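Local coordinates for virulence protein STM3117 (PDB 3HUH) that promotes replication of the bacterium inside host macrophages and belongs to the glyoxalase/dioxygenase (VOC) superfamily, perhaps acting in peptidoglycan biosynthesis or modification, at the interface of chains A and B. Numbering follows the deposited sequence. Chains: chain A/B, Virulence protein STM3117.

Contact 1: the interface of chains A and B. Residues chain A 45, 47, 61-62, 91-93, 140; chain B 20-23.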
ATOM      1  N   LEU A  45      15.788  -2.197  -3.270  1.00 22.04           N
ATOM      2  CA  LEU A  45      15.099  -2.603  -2.047  1.00 21.04           C
ATOM      3  C   LEU A  45      15.312  -4.056  -1.639  1.00 20.27           C
ATOM      4  O   LEU A  45      14.923  -4.455  -0.544  1.00 20.62           O
ATOM      5  CB  LEU A  45      13.594  -2.333  -2.168  1.00 24.40           C
ATOM      6  CG  LEU A  45      13.097  -0.884  -2.084  1.00 27.30           C
ATOM      7  CD1 LEU A  45      13.505  -0.290  -0.749  1.00 31.20           C
ATOM      8  CD2 LEU A  45      13.660  -0.058  -3.221  1.00 28.50           C
ATOM      9  N   PHE A  47      13.884  -6.743  -2.922  1.00 16.69           N
ATOM     10  CA  PHE A  47      12.692  -7.586  -3.043  1.00 15.99           C
ATOM     11  C   PHE A  47      12.975  -8.744  -4.003  1.00 15.93           C
ATOM     12  O   PHE A  47      13.990  -8.746  -4.706  1.00 16.53           O
ATOM     13  CB  PHE A  47      11.509  -6.774  -3.582  1.00 16.13           C
ATOM     14  CG  PHE A  47      11.010  -5.706  -2.642  1.00 16.55           C
ATOM     15  CD1 PHE A  47      11.564  -5.533  -1.375  1.00 16.95           C
ATOM     16  CD2 PHE A  47       9.962  -4.879  -3.027  1.00 15.52           C
ATOM     17  CE1 PHE A  47      11.070  -4.549  -0.510  1.00 17.21           C
ATOM     18  CE2 PHE A  47       9.463  -3.894  -2.170  1.00 15.38           C
ATOM     19  CZ  PHE A  47      10.018  -3.730  -0.910  1.00 16.55           C
ATOM     20  N   PHE A  61       8.355  -9.527  -0.277  1.00 15.75           N
ATOM     21  CA  PHE A  61       9.191  -8.952   0.775  1.00 18.47           C
ATOM     22  C   PHE A  61       8.504  -9.243   2.099  1.00 18.22           C
ATOM     23  O   PHE A  61       7.282  -9.154   2.198  1.00 18.62           O
ATOM     24  CB  PHE A  61       9.400  -7.442   0.574  1.00 19.65           C
ATOM     25  CG  PHE A  61       8.147  -6.634   0.648  1.00 19.82           C
ATOM     26  CD1 PHE A  61       7.721  -6.094   1.860  1.00 21.56           C
ATOM     27  CD2 PHE A  61       7.390  -6.402  -0.494  1.00 22.64           C
ATOM     28  CE1 PHE A  61       6.560  -5.336   1.929  1.00 22.01           C
ATOM     29  CE2 PHE A  61       6.225  -5.645  -0.433  1.00 22.75           C
ATOM     30  CZ  PHE A  61       5.810  -5.110   0.779  1.00 23.95           C
ATOM     31  N   GLY A  62       9.285  -9.599   3.113  1.00 19.66           N
ATOM     32  CA  GLY A  62       8.698  -9.934   4.398  1.00 20.40           C
ATOM     33  C   GLY A  62       7.612 -10.970   4.161  1.00 20.47           C
ATOM     34  O   GLY A  62       7.828 -11.954   3.450  1.00 21.27           O
ATOM     35  N   PHE A  91       8.344   1.729   3.859  1.00 17.76           N
ATOM     36  CA  PHE A  91       8.815   0.388   4.186  1.00 18.59           C
ATOM     37  C   PHE A  91       9.743   0.459   5.389  1.00 19.76           C
ATOM     38  O   PHE A  91      10.591   1.352   5.468  1.00 19.54           O
ATOM     39  CB  PHE A  91       9.591  -0.199   3.006  1.00 18.94           C
ATOM     40  CG  PHE A  91       8.752  -0.446   1.790  1.00 20.83           C
ATOM     41  CD1 PHE A  91       7.885  -1.532   1.737  1.00 20.11           C
ATOM     42  CD2 PHE A  91       8.814   0.417   0.702  1.00 22.28           C
ATOM     43  CE1 PHE A  91       7.091  -1.753   0.613  1.00 20.90           C
ATOM     44  CE2 PHE A  91       8.026   0.207  -0.424  1.00 21.75           C
ATOM     45  CZ  PHE A  91       7.162  -0.878  -0.471  1.00 20.41           C
ATOM     46  N   ILE A  92       9.581  -0.467   6.327  1.00 17.84           N
ATOM     47  CA  ILE A  92      10.452  -0.490   7.495  1.00 18.55           C
ATOM     48  C   ILE A  92      11.641  -1.391   7.213  1.00 17.98           C
ATOM     49  O   ILE A  92      11.491  -2.501   6.686  1.00 18.88           O
ATOM     50  CB  ILE A  92       9.740  -1.038   8.752  1.00 17.79           C
ATOM     51  CG1 ILE A  92       8.545  -0.155   9.106  1.00 17.90           C
ATOM     52  CG2 ILE A  92      10.731  -1.116   9.915  1.00 20.12           C
ATOM     53  CD1 ILE A  92       8.892   1.305   9.342  1.00 18.92           C
ATOM     54  N   THR A  93      12.824  -0.907   7.565  1.00 18.56           N
ATOM     55  CA  THR A  93      14.042  -1.674   7.377  1.00 19.95           C
ATOM     56  C   THR A  93      14.652  -1.986   8.740  1.00 20.32           C
ATOM     57  O   THR A  93      14.450  -1.240   9.698  1.00 20.85           O
ATOM     58  CB  THR A  93      15.087  -0.900   6.544  1.00 20.56           C
ATOM     59  OG1 THR A  93      16.246  -1.723   6.356  1.00 20.37           O
ATOM     60  CG2 THR A  93      15.507   0.380   7.258  1.00 19.12           C
ATOM     61  N   ILE A 140      11.851   4.854   3.069  1.00 16.52           N
ATOM     62  CA  ILE A 140      12.488   3.714   3.731  1.00 17.35           C
ATOM     63  C   ILE A 140      12.821   4.196   5.139  1.00 18.45           C
ATOM     64  O   ILE A 140      13.546   5.183   5.313  1.00 17.90           O
ATOM     65  CB  ILE A 140      13.759   3.268   2.988  1.00 18.05           C
ATOM     66  CG1 ILE A 140      13.397   2.881   1.552  1.00 19.35           C
ATOM     67  CG2 ILE A 140      14.374   2.070   3.690  1.00 17.79           C
ATOM     68  CD1 ILE A 140      14.580   2.690   0.633  1.00 19.86           C
TER
ATOM     69  N   ILE B  20      17.630  -4.645   4.197  1.00 24.16           N
ATOM     70  CA  ILE B  20      16.575  -5.648   4.526  1.00 22.07           C
ATOM     71  C   ILE B  20      15.267  -4.951   4.883  1.00 21.16           C
ATOM     72  O   ILE B  20      15.184  -4.262   5.901  1.00 20.12           O
ATOM     73  CB  ILE B  20      16.987  -6.524   5.727  1.00 25.23           C
ATOM     74  CG1 ILE B  20      18.276  -7.292   5.406  1.00 24.81           C
ATOM     75  CG2 ILE B  20      15.847  -7.469   6.089  1.00 22.94           C
ATOM     76  CD1 ILE B  20      18.156  -8.228   4.222  1.00 30.45           C
ATOM     77  N   ILE B  21      14.250  -5.138   4.045  1.00 19.13           N
ATOM     78  CA  ILE B  21      12.937  -4.535   4.279  1.00 21.32           C
ATOM     79  C   ILE B  21      12.045  -5.563   4.972  1.00 21.25           C
ATOM     80  O   ILE B  21      11.875  -6.681   4.480  1.00 21.58           O
ATOM     81  CB  ILE B  21      12.265  -4.110   2.960  1.00 20.38           C
ATOM     82  CG1 ILE B  21      13.106  -3.036   2.258  1.00 23.58           C
ATOM     83  CG2 ILE B  21      10.854  -3.603   3.242  1.00 20.98           C
ATOM     84  CD1 ILE B  21      13.277  -1.751   3.052  1.00 25.28           C
ATOM     85  N   ASP B  22      11.462  -5.171   6.100  1.00 20.86           N
ATOM     86  CA  ASP B  22      10.629  -6.071   6.886  1.00 21.84           C
ATOM     87  C   ASP B  22       9.133  -6.038   6.594  1.00 20.37           C
ATOM     88  O   ASP B  22       8.477  -7.082   6.572  1.00 21.43           O
ATOM     89  CB  ASP B  22      10.845  -5.782   8.376  1.00 23.97           C
ATOM     90  CG  ASP B  22      10.080  -6.735   9.274  1.00 29.30           C
ATOM     91  OD1 ASP B  22      10.492  -7.910   9.386  1.00 34.02           O
ATOM     92  OD2 ASP B  22       9.061  -6.313   9.864  1.00 32.01           O
ATOM     93  N   ARG B  23       8.597  -4.847   6.359  1.00 18.85           N
ATOM     94  CA  ARG B  23       7.164  -4.707   6.144  1.00 18.00           C
ATOM     95  C   ARG B  23       6.818  -3.288   5.718  1.00 19.17           C
ATOM     96  O   ARG B  23       7.668  -2.398   5.714  1.00 16.97           O
ATOM     97  CB  ARG B  23       6.441  -4.984   7.465  1.00 20.08           C
ATOM     98  CG  ARG B  23       6.848  -3.983   8.568  1.00 21.78           C
ATOM     99  CD  ARG B  23       6.229  -4.305   9.932  1.00 22.73           C
ATOM    100  NE  ARG B  23       6.585  -3.314  10.954  1.00 23.44           N
ATOM    101  CZ  ARG B  23       7.760  -3.247  11.579  1.00 23.94           C
ATOM    102  NH1 ARG B  23       8.723  -4.118  11.309  1.00 22.19           N
ATOM    103  NH2 ARG B  23       7.978  -2.291  12.476  1.00 25.10           N
TER
HETATM  104  O   HOH W   1      14.733  -6.285   1.507  1.00 24.91           O
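B:Ile21 pushes its whole side chain between A:Phe47, A:Phe91 and A:Leu45. Its CB meets the edge of the A:Phe47 ring, in the ring plane, at 3.7 Å from CE1, while the faces of that ring are taken by A:Phe61 CB and A:Leu45 CB of its own chain. The CG2 branch, anti to the backbone N, goes to A:Phe91, 3.6 Å from CB. The CG1 branch (chi1 -62°) carries CD1 towards A:Thr93 CB, A:Ile140 CG2 and A:Leu45 CD1; A:Ile140 is crossed at about a right angle. Beside this plug, B:Arg23 runs extended alongside A:Ile92 and lays one guanidinium face over the isoleucine branches, with CZ 4.0 Å from A:Ile92 CG2. B:Asp22 fixes the turn of that guanidinium: NH1 of B:Arg23 makes a salt bridge of 2.6 Å to OD2, within the guanidinium plane but above the carboxylate plane. Antiparallel backbone bonds join A:Ile92 N to B:Arg23 O (2.8 Å) and B:Asp22 N to A:Ile92 O (2.7 Å). The A:Thr93 hydroxyl OG1 donates to B:Ile20 O from above the carbonyl plane, and water 1 links B:Ile21 N to A:Leu45 O. In the deposited dimer the site anchors the start of chain B strand 21-30 on chain A strand 88-93 and probably helps join the subunits.

Contact 2: the interface of chains A and B. Residues chain A 81, 83-86; chain B 81, 83, 86.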
ATOM      1  N   ARG A  81      -8.797   4.739 -10.964  1.00 17.08           N
ATOM      2  CA  ARG A  81      -7.911   5.540 -11.802  1.00 18.82           C
ATOM      3  C   ARG A  81      -6.463   5.040 -11.686  1.00 17.85           C
ATOM      4  O   ARG A  81      -5.625   5.676 -11.044  1.00 18.15           O
ATOM      5  CB  ARG A  81      -8.003   7.017 -11.391  1.00 19.35           C
ATOM      6  CG  ARG A  81      -9.387   7.627 -11.607  1.00 21.11           C
ATOM      7  CD  ARG A  81      -9.561   8.970 -10.882  1.00 24.02           C
ATOM      8  NE  ARG A  81      -8.727  10.040 -11.427  1.00 27.55           N
ATOM      9  CZ  ARG A  81      -8.672  11.272 -10.923  1.00 28.01           C
ATOM     10  NH1 ARG A  81      -9.401  11.592  -9.862  1.00 30.10           N
ATOM     11  NH2 ARG A  81      -7.892  12.188 -11.481  1.00 30.32           N
ATOM     12  N   THR A  83      -2.843   4.692 -11.983  1.00 17.26           N
ATOM     13  CA  THR A  83      -1.908   5.735 -12.361  1.00 18.43           C
ATOM     14  C   THR A  83      -0.463   5.486 -11.944  1.00 16.93           C
ATOM     15  O   THR A  83      -0.157   5.374 -10.757  1.00 16.51           O
ATOM     16  CB  THR A  83      -2.353   7.081 -11.737  1.00 18.89           C
ATOM     17  OG1 THR A  83      -3.712   7.366 -12.105  1.00 18.11           O
ATOM     18  CG2 THR A  83      -1.444   8.221 -12.200  1.00 18.94           C
ATOM     19  N   PRO A  84       0.452   5.394 -12.920  1.00 17.12           N
ATOM     20  CA  PRO A  84       1.857   5.171 -12.556  1.00 17.27           C
ATOM     21  C   PRO A  84       2.348   6.404 -11.795  1.00 19.47           C
ATOM     22  O   PRO A  84       2.005   7.533 -12.155  1.00 20.13           O
ATOM     23  CB  PRO A  84       2.547   5.033 -13.913  1.00 18.21           C
ATOM     24  CG  PRO A  84       1.475   4.411 -14.768  1.00 18.13           C
ATOM     25  CD  PRO A  84       0.250   5.222 -14.371  1.00 17.51           C
ATOM     26  N   GLY A  85       3.128   6.188 -10.737  1.00 18.06           N
ATOM     27  CA  GLY A  85       3.653   7.298  -9.957  1.00 17.71           C
ATOM     28  C   GLY A  85       2.709   7.899  -8.927  1.00 18.21           C
ATOM     29  O   GLY A  85       2.995   8.957  -8.365  1.00 18.26           O
ATOM     30  N   SER A  86       1.593   7.226  -8.662  1.00 17.29           N
ATOM     31  CA  SER A  86       0.610   7.715  -7.700  1.00 17.31           C
ATOM     32  C   SER A  86       0.764   7.118  -6.300  1.00 18.28           C
ATOM     33  O   SER A  86       0.024   7.483  -5.382  1.00 18.82           O
ATOM     34  CB  SER A  86      -0.809   7.431  -8.212  1.00 17.75           C
ATOM     35  OG  SER A  86      -1.062   6.039  -8.309  1.00 17.27           O
TER
ATOM     36  N   ARG B  81       2.553  11.804  -8.929  1.00 20.53           N
ATOM     37  CA  ARG B  81       1.214  12.041  -9.455  1.00 21.10           C
ATOM     38  C   ARG B  81       0.136  11.685  -8.421  1.00 21.05           C
ATOM     39  O   ARG B  81      -0.529  10.658  -8.533  1.00 21.02           O
ATOM     40  CB  ARG B  81       1.016  11.215 -10.736  1.00 21.15           C
ATOM     41  CG  ARG B  81       2.038  11.541 -11.829  1.00 24.50           C
ATOM     42  CD  ARG B  81       2.096  10.479 -12.922  1.00 29.53           C
ATOM     43  NE  ARG B  81       0.863  10.398 -13.700  1.00 33.14           N
ATOM     44  CZ  ARG B  81       0.649   9.512 -14.670  1.00 33.24           C
ATOM     45  NH1 ARG B  81       1.588   8.630 -14.982  1.00 32.75           N
ATOM     46  NH2 ARG B  81      -0.502   9.511 -15.331  1.00 34.69           N
ATOM     47  N   THR B  83      -3.055  11.034  -6.918  1.00 19.59           N
ATOM     48  CA  THR B  83      -4.314  10.809  -7.613  1.00 19.28           C
ATOM     49  C   THR B  83      -5.385  10.097  -6.794  1.00 18.47           C
ATOM     50  O   THR B  83      -5.191   8.958  -6.374  1.00 17.91           O
ATOM     51  CB  THR B  83      -4.058   9.961  -8.881  1.00 20.03           C
ATOM     52  OG1 THR B  83      -3.018  10.566  -9.661  1.00 18.60           O
ATOM     53  CG2 THR B  83      -5.319   9.840  -9.713  1.00 20.70           C
ATOM     54  N   SER B  86      -6.599   6.022  -7.064  1.00 15.69           N
ATOM     55  CA  SER B  86      -5.517   5.285  -7.717  1.00 15.88           C
ATOM     56  C   SER B  86      -4.955   4.143  -6.873  1.00 15.95           C
ATOM     57  O   SER B  86      -4.007   3.468  -7.286  1.00 16.88           O
ATOM     58  CB  SER B  86      -4.378   6.247  -8.069  1.00 16.18           C
ATOM     59  OG  SER B  86      -3.819   6.824  -6.898  1.00 16.33           O
TER
HETATM   60  O   HOH W   2      -2.641   3.059  -9.649  1.00 17.83           O
HETATM   61  O   HOH W   3      -1.944   9.149  -5.070  1.00 19.99           O
HETATM   62  O   HOH W   4      -2.458   5.926  -4.399  1.00 22.09           O
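Loop residues A:Thr83 and B:Arg81, with their twins B:Thr83 and A:Arg81, meet about the two-fold axis of this pair of VOC-superfamily chains. Apolar contact comes from the threonine methyls. With OG1 anti to the carbonyl carbon (chi1 -55°), A:Thr83 CG2 falls anti to the backbone N and sits over one guanidinium face of B:Arg81, towards its rim and 3.5 Å from CZ; in the twin, B:Thr83 CG2 covers A:Arg81 more loosely, 3.8 Å from CZ. The bend at chi3 (66°) folds the B:Arg81 guanidinium back alongside A:Pro84. A direct backbone hydrogen bond runs from B:Arg81 N to A:Gly85 O, 2.9 Å long and from above the carbonyl plane.

Hydrogen bonds within each chain set the hydroxyls. A:Thr83 OG1 donates to A:Arg81 O (2.8 Å) from well above the carbonyl plane, which turns the methyl towards the partner. A:Ser86 OG donates to A:Thr83 O on an in-plane lone pair, whereas the equivalent B:Ser86 bond is tilted 16° from the plane. These two serine hydroxyls also face each other at the axis, OG to OG 3.2 Å, a close polar approach rather than a hydrogen bond while each donates within its own chain.

Waters supply further links. Water 2 joins A:Thr83 N to B:Ser86 O, and water 3 makes the matching link from B:Thr83 N to A:Ser86 O (2.6 Å from that oxygen). Water 4 lies between B:Ser86 OG and A:Ser86 O.

Contact 3: the interface of chains A and B. Residues chain A 23-25; chain B 27, 61, 64, 66, 90-91.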
ATOM      1  N   ARG A  23      -3.894  -6.423   9.026  1.00 20.72           N
ATOM      2  CA  ARG A  23      -2.736  -5.857   8.349  1.00 18.36           C
ATOM      3  C   ARG A  23      -2.990  -5.718   6.857  1.00 18.33           C
ATOM      4  O   ARG A  23      -4.023  -6.144   6.342  1.00 17.24           O
ATOM      5  CB  ARG A  23      -1.551  -6.812   8.529  1.00 19.38           C
ATOM      6  CG  ARG A  23      -1.823  -8.209   7.934  1.00 21.07           C
ATOM      7  CD  ARG A  23      -0.665  -9.192   8.132  1.00 21.50           C
ATOM      8  NE  ARG A  23      -0.923 -10.499   7.519  1.00 21.29           N
ATOM      9  CZ  ARG A  23      -1.759 -11.414   8.005  1.00 23.13           C
ATOM     10  NH1 ARG A  23      -2.433 -11.180   9.125  1.00 23.22           N
ATOM     11  NH2 ARG A  23      -1.918 -12.573   7.373  1.00 23.42           N
ATOM     12  N   ILE A  24      -2.021  -5.125   6.168  1.00 16.38           N
ATOM     13  CA  ILE A  24      -2.080  -5.003   4.715  1.00 16.92           C
ATOM     14  C   ILE A  24      -1.395  -6.280   4.221  1.00 17.81           C
ATOM     15  O   ILE A  24      -0.345  -6.659   4.744  1.00 18.51           O
ATOM     16  CB  ILE A  24      -1.279  -3.776   4.223  1.00 18.06           C
ATOM     17  CG1 ILE A  24      -2.033  -2.489   4.566  1.00 18.74           C
ATOM     18  CG2 ILE A  24      -1.014  -3.885   2.721  1.00 17.76           C
ATOM     19  CD1 ILE A  24      -1.185  -1.226   4.410  1.00 20.28           C
ATOM     20  N   ASP A  25      -1.995  -6.957   3.247  1.00 16.81           N
ATOM     21  CA  ASP A  25      -1.405  -8.180   2.704  1.00 16.08           C
ATOM     22  C   ASP A  25      -0.590  -7.846   1.467  1.00 16.25           C
ATOM     23  O   ASP A  25       0.523  -8.338   1.277  1.00 16.28           O
ATOM     24  CB  ASP A  25      -2.486  -9.178   2.293  1.00 17.10           C
ATOM     25  CG  ASP A  25      -1.904 -10.514   1.871  1.00 16.59           C
ATOM     26  OD1 ASP A  25      -1.415 -11.239   2.756  1.00 18.39           O
ATOM     27  OD2 ASP A  25      -1.927 -10.839   0.665  1.00 16.46           O
TER
ATOM     28  N   LEU B  27       1.169   4.165   4.244  1.00 18.23           N
ATOM     29  CA  LEU B  27       1.114   4.666   2.879  1.00 18.82           C
ATOM     30  C   LEU B  27       0.196   5.870   2.904  1.00 18.50           C
ATOM     31  O   LEU B  27      -0.540   6.074   3.872  1.00 19.21           O
ATOM     32  CB  LEU B  27       0.594   3.588   1.924  1.00 18.18           C
ATOM     33  CG  LEU B  27      -0.779   2.978   2.179  1.00 18.36           C
ATOM     34  CD1 LEU B  27      -1.876   3.840   1.559  1.00 18.68           C
ATOM     35  CD2 LEU B  27      -0.805   1.584   1.568  1.00 19.94           C
ATOM     36  N   PHE B  61      -4.841   0.736  12.161  1.00 23.81           N
ATOM     37  CA  PHE B  61      -5.345  -0.632  12.232  1.00 23.18           C
ATOM     38  C   PHE B  61      -4.125  -1.521  12.451  1.00 23.35           C
ATOM     39  O   PHE B  61      -3.063  -1.265  11.883  1.00 22.54           O
ATOM     40  CB  PHE B  61      -6.054  -1.010  10.929  1.00 22.18           C
ATOM     41  CG  PHE B  61      -5.193  -0.866   9.710  1.00 23.64           C
ATOM     42  CD1 PHE B  61      -4.432  -1.934   9.244  1.00 23.90           C
ATOM     43  CD2 PHE B  61      -5.118   0.353   9.044  1.00 23.91           C
ATOM     44  CE1 PHE B  61      -3.608  -1.792   8.131  1.00 23.75           C
ATOM     45  CE2 PHE B  61      -4.295   0.508   7.926  1.00 23.52           C
ATOM     46  CZ  PHE B  61      -3.540  -0.567   7.469  1.00 24.62           C
ATOM     47  N   GLN B  64      -0.140  -0.796  11.718  1.00 21.07           N
ATOM     48  CA  GLN B  64       0.114   0.011  10.529  1.00 20.58           C
ATOM     49  C   GLN B  64      -0.866   1.182  10.470  1.00 20.04           C
ATOM     50  O   GLN B  64      -1.716   1.338  11.349  1.00 21.06           O
ATOM     51  CB  GLN B  64      -0.040  -0.863   9.273  1.00 21.31           C
ATOM     52  CG  GLN B  64       0.985  -1.993   9.160  1.00 24.56           C
ATOM     53  CD  GLN B  64       0.616  -3.016   8.091  1.00 24.57           C
ATOM     54  OE1 GLN B  64      -0.477  -3.583   8.113  1.00 23.66           O
ATOM     55  NE2 GLN B  64       1.530  -3.260   7.157  1.00 29.22           N
ATOM     56  N   ILE B  66      -2.722   4.458   7.591  1.00 19.78           N
ATOM     57  CA  ILE B  66      -2.885   5.078   6.287  1.00 20.66           C
ATOM     58  C   ILE B  66      -2.972   6.579   6.519  1.00 20.29           C
ATOM     59  O   ILE B  66      -3.894   7.055   7.191  1.00 19.97           O
ATOM     60  CB  ILE B  66      -4.198   4.625   5.603  1.00 21.96           C
ATOM     61  CG1 ILE B  66      -4.172   3.115   5.353  1.00 24.61           C
ATOM     62  CG2 ILE B  66      -4.417   5.418   4.318  1.00 20.16           C
ATOM     63  CD1 ILE B  66      -3.082   2.663   4.440  1.00 27.98           C
ATOM     64  N   CYS B  90      -5.072  -4.492  -0.396  1.00 15.50           N
ATOM     65  CA  CYS B  90      -5.649  -5.695   0.199  1.00 15.90           C
ATOM     66  C   CYS B  90      -5.342  -5.764   1.692  1.00 16.42           C
ATOM     67  O   CYS B  90      -4.182  -5.684   2.107  1.00 16.05           O
ATOM     68  CB  CYS B  90      -5.122  -6.963  -0.476  1.00 17.33           C
ATOM     69  SG  CYS B  90      -5.689  -8.488   0.354  1.00 17.50           S
ATOM     70  N   PHE B  91      -6.395  -5.924   2.489  1.00 15.07           N
ATOM     71  CA  PHE B  91      -6.279  -6.024   3.939  1.00 15.68           C
ATOM     72  C   PHE B  91      -6.722  -7.411   4.383  1.00 16.04           C
ATOM     73  O   PHE B  91      -7.684  -7.963   3.843  1.00 16.74           O
ATOM     74  CB  PHE B  91      -7.198  -5.009   4.633  1.00 15.58           C
ATOM     75  CG  PHE B  91      -6.922  -3.584   4.269  1.00 16.23           C
ATOM     76  CD1 PHE B  91      -5.824  -2.920   4.801  1.00 17.68           C
ATOM     77  CD2 PHE B  91      -7.765  -2.902   3.401  1.00 18.28           C
ATOM     78  CE1 PHE B  91      -5.568  -1.588   4.472  1.00 18.87           C
ATOM     79  CE2 PHE B  91      -7.519  -1.573   3.066  1.00 19.84           C
ATOM     80  CZ  PHE B  91      -6.418  -0.914   3.604  1.00 19.15           C
TER
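A:Ile24 meets B:Phe91 in an antiparallel strand-to-strand interface between two copies of the protein, which extends the sheet of chain B with strand 21-31 of chain A and probably helps to hold the deposited dimer together. The A:Ile24 side chain lies side by side with B:Phe91, its CG1 branch 3.6 Å from the ring atom CE1. B:Phe61 stands across it at about a right angle: CZ comes 3.8 Å from CG1, and A:Ile24 CD1 sits at the ring edge, in plane. With CG1 beside the backbone N (chi1 -73°) and the chain extended beyond it, A:Ile24 CD1 reaches B:Leu27 CD2, 4.0 Å away. The other branch, CG2, turns to B:Cys90 O.

The polar grip comes from both sides of the isoleucine. B:Gln64, extended beyond CG, brings its side-chain amide oxygen OE1 to A:Ile24 N at 2.9 Å; the N-H arrives in the amide plane on a lone pair, with 150° at the hydrogen. A side chain thus takes the place of a backbone acceptor. A:Asp25 N bonds B:Cys90 O (2.8 Å), while A:Asp25 CB rests on the thiol sulphur SG at 3.8 Å. Within the fold, the start of strand 21-31 of chain A runs beside strand 88-93 of chain B, with B:Gln64, at the head of strand 64-69, on its other flank.

Contact 1 and contact 3 use the same pair of elements with chains exchanged: the first strand, from residue 21, of one subunit against strand 88-93 of the other. Residues 23, 61 and 91 serve in both. Their C-alpha centres are about 15 Å apart, and two-fold symmetry gives each a twin, so each subunit's first strand is held by the other along successive residues. Contact 2, built by loop residues 81-86 ahead of strand 88-93, has its C-alpha centre about 22 Å from that of contact 1 and 19 Å from that of contact 3. Together, strand pairing and loop packing probably fix the subunits' relative setting.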